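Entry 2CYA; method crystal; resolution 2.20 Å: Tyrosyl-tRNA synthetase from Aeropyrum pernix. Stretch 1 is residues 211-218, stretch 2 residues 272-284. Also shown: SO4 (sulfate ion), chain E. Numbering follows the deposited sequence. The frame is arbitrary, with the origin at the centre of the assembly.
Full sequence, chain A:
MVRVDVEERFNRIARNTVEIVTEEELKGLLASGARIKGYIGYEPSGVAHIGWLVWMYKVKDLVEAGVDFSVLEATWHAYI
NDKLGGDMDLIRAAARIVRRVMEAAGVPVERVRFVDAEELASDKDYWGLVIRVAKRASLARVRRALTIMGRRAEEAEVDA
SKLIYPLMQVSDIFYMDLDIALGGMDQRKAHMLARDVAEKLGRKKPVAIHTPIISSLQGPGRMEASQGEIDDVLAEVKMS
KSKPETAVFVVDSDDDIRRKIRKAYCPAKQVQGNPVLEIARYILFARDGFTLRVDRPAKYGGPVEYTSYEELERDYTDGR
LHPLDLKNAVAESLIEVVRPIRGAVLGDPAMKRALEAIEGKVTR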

# COMPACT_ATOMS: atom_id res chain seq x y z
N THR A 211 -23.60 2.08 -13.22
CA THR A 211 -24.99 1.73 -13.01
C THR A 211 -25.58 2.59 -11.89
O THR A 211 -24.86 3.09 -11.02
CB THR A 211 -25.11 0.25 -12.61
OG1 THR A 211 -24.27 -0.02 -11.49
CG2 THR A 211 -24.69 -0.63 -13.77
N PRO A 212 -26.91 2.79 -11.90
CA PRO A 212 -27.59 3.60 -10.88
C PRO A 212 -27.62 2.92 -9.51
O PRO A 212 -27.65 1.70 -9.39
CB PRO A 212 -28.99 3.79 -11.48
CG PRO A 212 -29.21 2.51 -12.23
CD PRO A 212 -27.86 2.30 -12.92
N ILE A 213 -27.62 3.74 -8.46
CA ILE A 213 -27.65 3.24 -7.10
C ILE A 213 -29.03 3.54 -6.54
O ILE A 213 -29.35 4.71 -6.29
CB ILE A 213 -26.57 3.95 -6.24
CG1 ILE A 213 -25.18 3.53 -6.72
CG2 ILE A 213 -26.76 3.62 -4.75
CD1 ILE A 213 -24.05 4.35 -6.13
N ILE A 214 -29.86 2.50 -6.36
CA ILE A 214 -31.20 2.67 -5.81
C ILE A 214 -31.17 3.32 -4.42
O ILE A 214 -30.40 2.92 -3.54
CB ILE A 214 -31.93 1.31 -5.70
CG1 ILE A 214 -32.31 0.82 -7.10
CG2 ILE A 214 -33.17 1.44 -4.82
CD1 ILE A 214 -33.20 -0.40 -7.10
N SER A 215 -32.01 4.33 -4.23
CA SER A 215 -32.08 5.06 -2.96
C SER A 215 -32.71 4.28 -1.80
O SER A 215 -33.34 3.25 -1.99
CB SER A 215 -32.87 6.36 -3.15
OG SER A 215 -32.32 7.15 -4.19
N SER A 216 -32.50 4.80 -0.60
CA SER A 216 -33.05 4.21 0.61
C SER A 216 -34.57 4.34 0.53
O SER A 216 -35.08 5.29 -0.05
CB SER A 216 -32.55 4.98 1.84
OG SER A 216 -33.12 4.48 3.03
N LEU A 217 -35.29 3.38 1.10
CA LEU A 217 -36.75 3.44 1.09
C LEU A 217 -37.25 4.53 2.05
O LEU A 217 -38.38 5.00 1.93
CB LEU A 217 -37.36 2.10 1.50
CG LEU A 217 -37.05 0.84 0.68
CD1 LEU A 217 -37.57 -0.37 1.43
CD2 LEU A 217 -37.67 0.93 -0.70
N GLN A 218 -36.40 4.94 2.99
CA GLN A 218 -36.77 5.95 3.97
C GLN A 218 -37.16 7.31 3.39
O GLN A 218 -38.28 7.79 3.61
CB GLN A 218 -35.64 6.13 5.01
CG GLN A 218 -34.36 6.76 4.48
CD GLN A 218 -33.19 6.60 5.45
OE1 GLN A 218 -33.34 6.80 6.66
NE2 GLN A 218 -32.02 6.25 4.93
N GLN A 272 -37.87 12.22 -9.25
CA GLN A 272 -36.53 12.33 -8.66
C GLN A 272 -36.51 11.92 -7.19
O GLN A 272 -37.33 12.37 -6.39
CB GLN A 272 -36.02 13.76 -8.80
CG GLN A 272 -34.63 13.98 -8.23
CD GLN A 272 -33.74 14.82 -9.15
OE1 GLN A 272 -34.08 15.96 -9.48
NE2 GLN A 272 -32.60 14.25 -9.55
N GLY A 273 -35.56 11.06 -6.83
CA GLY A 273 -35.44 10.61 -5.45
C GLY A 273 -36.44 9.56 -5.01
O GLY A 273 -36.37 9.05 -3.89
N ASN A 274 -37.39 9.23 -5.89
CA ASN A 274 -38.42 8.24 -5.60
C ASN A 274 -37.86 6.82 -5.80
O ASN A 274 -37.70 6.36 -6.93
CB ASN A 274 -39.61 8.47 -6.53
CG ASN A 274 -40.80 7.59 -6.20
OD1 ASN A 274 -40.65 6.53 -5.59
ND2 ASN A 274 -41.99 8.03 -6.61
N PRO A 275 -37.57 6.10 -4.70
CA PRO A 275 -37.02 4.73 -4.72
C PRO A 275 -37.99 3.70 -5.31
O PRO A 275 -37.57 2.73 -5.95
CB PRO A 275 -36.73 4.43 -3.25
CG PRO A 275 -36.73 5.79 -2.58
CD PRO A 275 -37.81 6.54 -3.31
N VAL A 276 -39.28 3.92 -5.09
CA VAL A 276 -40.30 3.01 -5.60
C VAL A 276 -40.27 3.01 -7.11
O VAL A 276 -40.37 1.96 -7.75
CB VAL A 276 -41.71 3.41 -5.10
CG1 VAL A 276 -42.74 2.40 -5.59
CG2 VAL A 276 -41.70 3.47 -3.57
N LEU A 277 -40.12 4.19 -7.70
CA LEU A 277 -40.05 4.29 -9.15
C LEU A 277 -38.71 3.73 -9.65
O LEU A 277 -38.67 3.06 -10.68
CB LEU A 277 -40.22 5.76 -9.59
CG LEU A 277 -41.66 6.25 -9.70
CD1 LEU A 277 -41.70 7.66 -10.27
CD2 LEU A 277 -42.43 5.31 -10.63
N GLU A 278 -37.63 3.99 -8.92
CA GLU A 278 -36.31 3.47 -9.31
C GLU A 278 -36.36 1.95 -9.35
O GLU A 278 -35.83 1.34 -10.27
CB GLU A 278 -35.24 3.90 -8.30
CG GLU A 278 -35.05 5.40 -8.20
CD GLU A 278 -34.01 5.79 -7.17
OE1 GLU A 278 -33.88 5.11 -6.13
OE2 GLU A 278 -33.31 6.80 -7.40
N ILE A 279 -36.99 1.34 -8.36
CA ILE A 279 -37.10 -0.12 -8.34
C ILE A 279 -37.86 -0.58 -9.58
O ILE A 279 -37.45 -1.54 -10.26
CB ILE A 279 -37.84 -0.60 -7.08
CG1 ILE A 279 -36.95 -0.39 -5.86
CG2 ILE A 279 -38.32 -2.05 -7.27
CD1 ILE A 279 -37.62 -0.64 -4.54
N ALA A 280 -38.95 0.11 -9.91
CA ALA A 280 -39.74 -0.27 -11.08
C ALA A 280 -38.90 -0.15 -12.34
O ALA A 280 -38.87 -1.05 -13.17
CB ALA A 280 -40.97 0.63 -11.20
N ARG A 281 -38.21 0.97 -12.47
CA ARG A 281 -37.39 1.20 -13.65
C ARG A 281 -36.13 0.33 -13.78
O ARG A 281 -35.90 -0.29 -14.82
CB ARG A 281 -36.96 2.67 -13.70
CG ARG A 281 -36.13 2.98 -14.95
CD ARG A 281 -35.57 4.39 -14.95
NE ARG A 281 -34.72 4.61 -16.11
CZ ARG A 281 -34.03 5.72 -16.34
NH1 ARG A 281 -34.07 6.73 -15.47
NH2 ARG A 281 -33.27 5.82 -17.43
N TYR A 282 -35.33 0.27 -12.72
CA TYR A 282 -34.07 -0.45 -12.77
C TYR A 282 -34.09 -1.95 -12.50
O TYR A 282 -33.18 -2.66 -12.92
CB TYR A 282 -33.07 0.23 -11.84
CG TYR A 282 -32.78 1.66 -12.23
CD1 TYR A 282 -32.52 1.99 -13.56
CD2 TYR A 282 -32.80 2.69 -11.29
CE1 TYR A 282 -32.27 3.31 -13.94
CE2 TYR A 282 -32.56 4.01 -11.66
CZ TYR A 282 -32.29 4.30 -13.00
OH TYR A 282 -31.98 5.59 -13.39
N ILE A 283 -35.11 -2.42 -11.80
CA ILE A 283 -35.21 -3.82 -11.49
C ILE A 283 -36.38 -4.53 -12.19
O ILE A 283 -36.18 -5.51 -12.90
CB ILE A 283 -35.31 -4.01 -9.97
CG1 ILE A 283 -34.03 -3.50 -9.30
CG2 ILE A 283 -35.52 -5.47 -9.65
CD1 ILE A 283 -34.07 -3.57 -7.80
N LEU A 284 -37.61 -4.03 -12.01
CA LEU A 284 -38.75 -4.71 -12.62
C LEU A 284 -38.76 -4.63 -14.14
O LEU A 284 -38.87 -5.66 -14.80
CB LEU A 284 -40.07 -4.20 -12.03
CG LEU A 284 -40.26 -4.33 -10.51
CD1 LEU A 284 -41.62 -3.74 -10.13
CD2 LEU A 284 -40.17 -5.80 -10.05
S SO4 E . -39.36 15.45 -10.54
O1 SO4 E . -39.71 16.72 -11.31
O2 SO4 E . -38.92 15.87 -9.14
O3 SO4 E . -40.56 14.71 -10.41
O4 SO4 E . -38.18 14.96 -11.16

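Pro212 sets the CB–CG edge of its ring against one face of the Tyr282 ring: its CG sits 3.4 Å from the centroid of the Tyr282 ring and only 3° off the ring normal, a CH-pi contact almost exactly over the centre of that face, with Pro212 CB 3.6 Å from Tyr282 CE2. The rest of the extended, irregular segment runs along the helix toward its N-terminal end, so that Ser215 comes opposite Pro275, their CA atoms 5.3 Å apart. Between these points the carboxylate of Glu278 reaches across. Its OE1 accepts a nearly linear hydrogen bond from the backbone, Ser215 N to Glu278 OE1 at 2.8 Å and 172°, which ties a main-chain amide outside any regular structure to a helical side chain. Ser215 OG lies 3.2 Å from the same Glu278 OE1, at best a weak bond. Apolar packing flanks this polar link. The CB of Ile214 points sideways, but its m,t side chain carries CD1 to 3.4 Å from Ile283 CD1 and 3.9 Å from Ile279 CG1. Leu217 CD2 approaches Ile279 CD1 at 4.1 Å. At the first turn, Pro275 CG lies 3.1 Å from Ser216 O, a tight approach. Asn274 caps this turn without touching the other segment: its OD1 accepts from Leu277 N at 3.2 Å and, weakly, from Val276 N at 3.0 Å.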